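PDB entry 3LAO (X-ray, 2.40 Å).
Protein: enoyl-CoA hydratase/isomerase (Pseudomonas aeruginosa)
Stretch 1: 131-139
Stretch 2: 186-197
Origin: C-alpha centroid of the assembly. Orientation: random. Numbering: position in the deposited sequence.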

# COMPACT_ATOMS: atom_id res chain seq x y z
N VAL B 131 -6.51 2.91 -18.24
CA VAL B 131 -7.91 2.98 -18.59
C VAL B 131 -8.38 1.73 -19.33
O VAL B 131 -7.77 1.32 -20.31
CB VAL B 131 -8.14 4.20 -19.48
CG1 VAL B 131 -9.56 4.22 -20.01
CG2 VAL B 131 -7.83 5.46 -18.68
N ALA B 132 -9.50 1.16 -18.89
CA ALA B 132 -10.05 -0.04 -19.48
C ALA B 132 -11.50 0.14 -19.94
O ALA B 132 -12.30 0.85 -19.31
CB ALA B 132 -9.97 -1.21 -18.49
N ALA B 133 -11.83 -0.51 -21.04
CA ALA B 133 -13.19 -0.62 -21.55
C ALA B 133 -14.00 -1.47 -20.59
O ALA B 133 -13.51 -2.49 -20.10
CB ALA B 133 -13.17 -1.28 -22.94
N ARG B 134 -15.21 -1.03 -20.28
CA ARG B 134 -16.16 -1.86 -19.54
C ARG B 134 -16.23 -3.23 -20.20
O ARG B 134 -16.29 -3.33 -21.43
CB ARG B 134 -17.53 -1.20 -19.57
CG ARG B 134 -18.62 -1.97 -18.89
CD ARG B 134 -19.63 -0.98 -18.32
NE ARG B 134 -19.13 -0.36 -17.09
CZ ARG B 134 -18.89 0.95 -16.94
NH1 ARG B 134 -19.11 1.80 -17.95
NH2 ARG B 134 -18.43 1.40 -15.78
N GLY B 135 -16.18 -4.29 -19.40
CA GLY B 135 -16.25 -5.62 -19.97
C GLY B 135 -14.91 -6.21 -20.38
O GLY B 135 -14.85 -7.32 -20.90
N THR B 136 -13.82 -5.50 -20.15
CA THR B 136 -12.52 -6.07 -20.38
C THR B 136 -12.34 -7.19 -19.35
O THR B 136 -12.81 -7.08 -18.23
CB THR B 136 -11.43 -5.01 -20.20
OG1 THR B 136 -11.61 -3.98 -21.18
CG2 THR B 136 -10.04 -5.64 -20.28
N ARG B 137 -11.65 -8.25 -19.73
CA ARG B 137 -11.52 -9.42 -18.88
C ARG B 137 -10.08 -9.64 -18.53
O ARG B 137 -9.23 -9.59 -19.37
CB ARG B 137 -11.98 -10.68 -19.62
CG ARG B 137 -13.45 -10.73 -20.01
CD ARG B 137 -13.60 -11.76 -21.16
NE ARG B 137 -13.75 -13.16 -20.71
CZ ARG B 137 -13.38 -14.25 -21.41
NH1 ARG B 137 -12.79 -14.13 -22.60
NH2 ARG B 137 -13.58 -15.46 -20.90
N PHE B 138 -9.83 -10.01 -17.29
CA PHE B 138 -8.49 -10.16 -16.81
C PHE B 138 -8.41 -11.50 -16.16
O PHE B 138 -9.35 -11.93 -15.46
CB PHE B 138 -8.23 -9.10 -15.71
CG PHE B 138 -8.30 -7.68 -16.19
CD1 PHE B 138 -9.47 -6.94 -16.10
CD2 PHE B 138 -7.17 -7.06 -16.74
CE1 PHE B 138 -9.52 -5.59 -16.56
CE2 PHE B 138 -7.19 -5.69 -17.21
CZ PHE B 138 -8.36 -4.96 -17.10
N ALA B 139 -7.27 -12.15 -16.31
CA ALA B 139 -7.03 -13.27 -15.43
C ALA B 139 -5.57 -13.63 -15.37
O ALA B 139 -4.84 -13.44 -16.32
CB ALA B 139 -7.93 -14.51 -15.85
N LEU B 186 -6.47 -1.21 -9.72
CA LEU B 186 -5.54 -1.53 -10.80
C LEU B 186 -5.76 -0.58 -11.98
O LEU B 186 -4.89 -0.41 -12.82
CB LEU B 186 -5.67 -2.99 -11.21
CG LEU B 186 -5.72 -4.07 -10.12
CD1 LEU B 186 -6.07 -5.40 -10.74
CD2 LEU B 186 -4.44 -4.21 -9.36
N LEU B 187 -6.92 0.05 -12.04
CA LEU B 187 -7.25 0.91 -13.17
C LEU B 187 -7.43 2.25 -12.60
O LEU B 187 -7.72 2.37 -11.42
CB LEU B 187 -8.62 0.52 -13.74
CG LEU B 187 -8.46 -0.84 -14.37
CD1 LEU B 187 -9.76 -1.35 -14.96
CD2 LEU B 187 -7.41 -0.66 -15.43
N THR B 188 -7.31 3.26 -13.45
CA THR B 188 -7.57 4.61 -13.02
C THR B 188 -9.02 4.86 -13.28
O THR B 188 -9.70 5.52 -12.50
CB THR B 188 -6.73 5.61 -13.85
OG1 THR B 188 -5.38 5.12 -14.01
CG2 THR B 188 -6.72 7.00 -13.22
N GLU B 189 -9.50 4.31 -14.40
CA GLU B 189 -10.86 4.60 -14.83
C GLU B 189 -11.45 3.50 -15.73
O GLU B 189 -10.75 2.88 -16.53
CB GLU B 189 -10.91 5.94 -15.58
CG GLU B 189 -12.32 6.50 -15.71
CD GLU B 189 -12.33 7.89 -16.37
OE1 GLU B 189 -11.39 8.67 -16.12
OE2 GLU B 189 -13.28 8.20 -17.13
N VAL B 190 -12.76 3.28 -15.60
CA VAL B 190 -13.45 2.38 -16.51
C VAL B 190 -14.37 3.16 -17.42
O VAL B 190 -15.12 4.02 -16.93
CB VAL B 190 -14.27 1.38 -15.76
CG1 VAL B 190 -15.12 0.67 -16.75
CG2 VAL B 190 -13.35 0.39 -15.05
N VAL B 191 -14.31 2.89 -18.73
CA VAL B 191 -15.10 3.66 -19.71
C VAL B 191 -15.84 2.79 -20.72
O VAL B 191 -15.55 1.60 -20.84
CB VAL B 191 -14.26 4.71 -20.49
CG1 VAL B 191 -13.64 5.71 -19.53
CG2 VAL B 191 -13.18 4.04 -21.35
N GLU B 192 -16.79 3.39 -21.42
CA GLU B 192 -17.59 2.69 -22.44
C GLU B 192 -16.71 2.13 -23.55
O GLU B 192 -15.73 2.77 -23.94
CB GLU B 192 -18.65 3.62 -23.04
CG GLU B 192 -19.82 3.96 -22.09
CD GLU B 192 -20.33 2.75 -21.30
OE1 GLU B 192 -20.92 1.83 -21.93
OE2 GLU B 192 -20.15 2.71 -20.06
N PRO B 193 -17.05 0.92 -24.04
CA PRO B 193 -16.16 0.24 -25.01
C PRO B 193 -15.96 1.14 -26.22
O PRO B 193 -16.93 1.75 -26.66
CB PRO B 193 -16.96 -1.03 -25.40
CG PRO B 193 -18.00 -1.18 -24.37
CD PRO B 193 -18.32 0.20 -23.84
N GLY B 194 -14.73 1.24 -26.71
CA GLY B 194 -14.44 2.18 -27.79
C GLY B 194 -13.92 3.55 -27.38
O GLY B 194 -13.47 4.33 -28.22
N GLU B 195 -13.97 3.83 -26.08
CA GLU B 195 -13.58 5.14 -25.55
C GLU B 195 -12.27 5.08 -24.78
O GLU B 195 -11.80 6.10 -24.27
CB GLU B 195 -14.67 5.71 -24.64
CG GLU B 195 -15.77 6.42 -25.39
CD GLU B 195 -15.21 7.33 -26.48
OE1 GLU B 195 -15.46 7.01 -27.67
OE2 GLU B 195 -14.51 8.33 -26.15
N GLU B 196 -11.67 3.90 -24.68
CA GLU B 196 -10.54 3.79 -23.78
C GLU B 196 -9.32 4.56 -24.31
O GLU B 196 -8.57 5.15 -23.53
CB GLU B 196 -10.23 2.33 -23.38
CG GLU B 196 -9.71 1.45 -24.51
CD GLU B 196 -10.80 1.01 -25.54
OE1 GLU B 196 -12.03 1.22 -25.30
OE2 GLU B 196 -10.41 0.45 -26.60
N LEU B 197 -9.12 4.59 -25.61
CA LEU B 197 -7.92 5.26 -26.10
C LEU B 197 -8.13 6.76 -26.07
O LEU B 197 -7.22 7.50 -25.70
CB LEU B 197 -7.53 4.79 -27.49
CG LEU B 197 -6.28 5.48 -28.06
CD1 LEU B 197 -5.00 5.36 -27.19
CD2 LEU B 197 -6.05 4.95 -29.45

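Strands 131-133 and 189-191 lie side by side as parallel neighbours in a sheet, their axes 29° apart. Ahead of the second strand, Leu-187 points toward stretch 1, and its CD1 sits 3.5 Å from Ala-132 CB and 4.4 Å from Phe-138 CZ, an apolar cluster on buried side chains. Glu-189 pairs with Val-131, and its O accepts the first rung of the ladder from Ala-132 N (3.2 Å). Val-190 pairs with Ala-132; both side chains take the face opposite to those of Val-131, Ala-133, Glu-189 and Val-191, and Val-190 CG1 lies over one face of the Arg-134 guanidinium, 3.5 Å from NH2. Val-191 bonds through both its backbone polar groups: its N donates to Ala-132 O (2.9 Å), its O accepts from Arg-134 N (2.7 Å), and its CG2 meets Val-131 CG1 at 3.9 Å. Glu-192 starts away from stretch 1, but its carboxylate turns back to form a salt bridge, OE2 to Arg-134 NH1 at 2.5 Å; the hydrogen bond within it is weak, at 118°. A type II turn from Glu-192 to Glu-195 then reverses the chain, with Pro-193 CA 3.9 Å from Ala-133 CB. Glu-196 folds back over the strand: its CB packs 3.9 Å from Val-131 CG1, and its OE1 accepts a weak bond from Gly-194 N (3.0 Å).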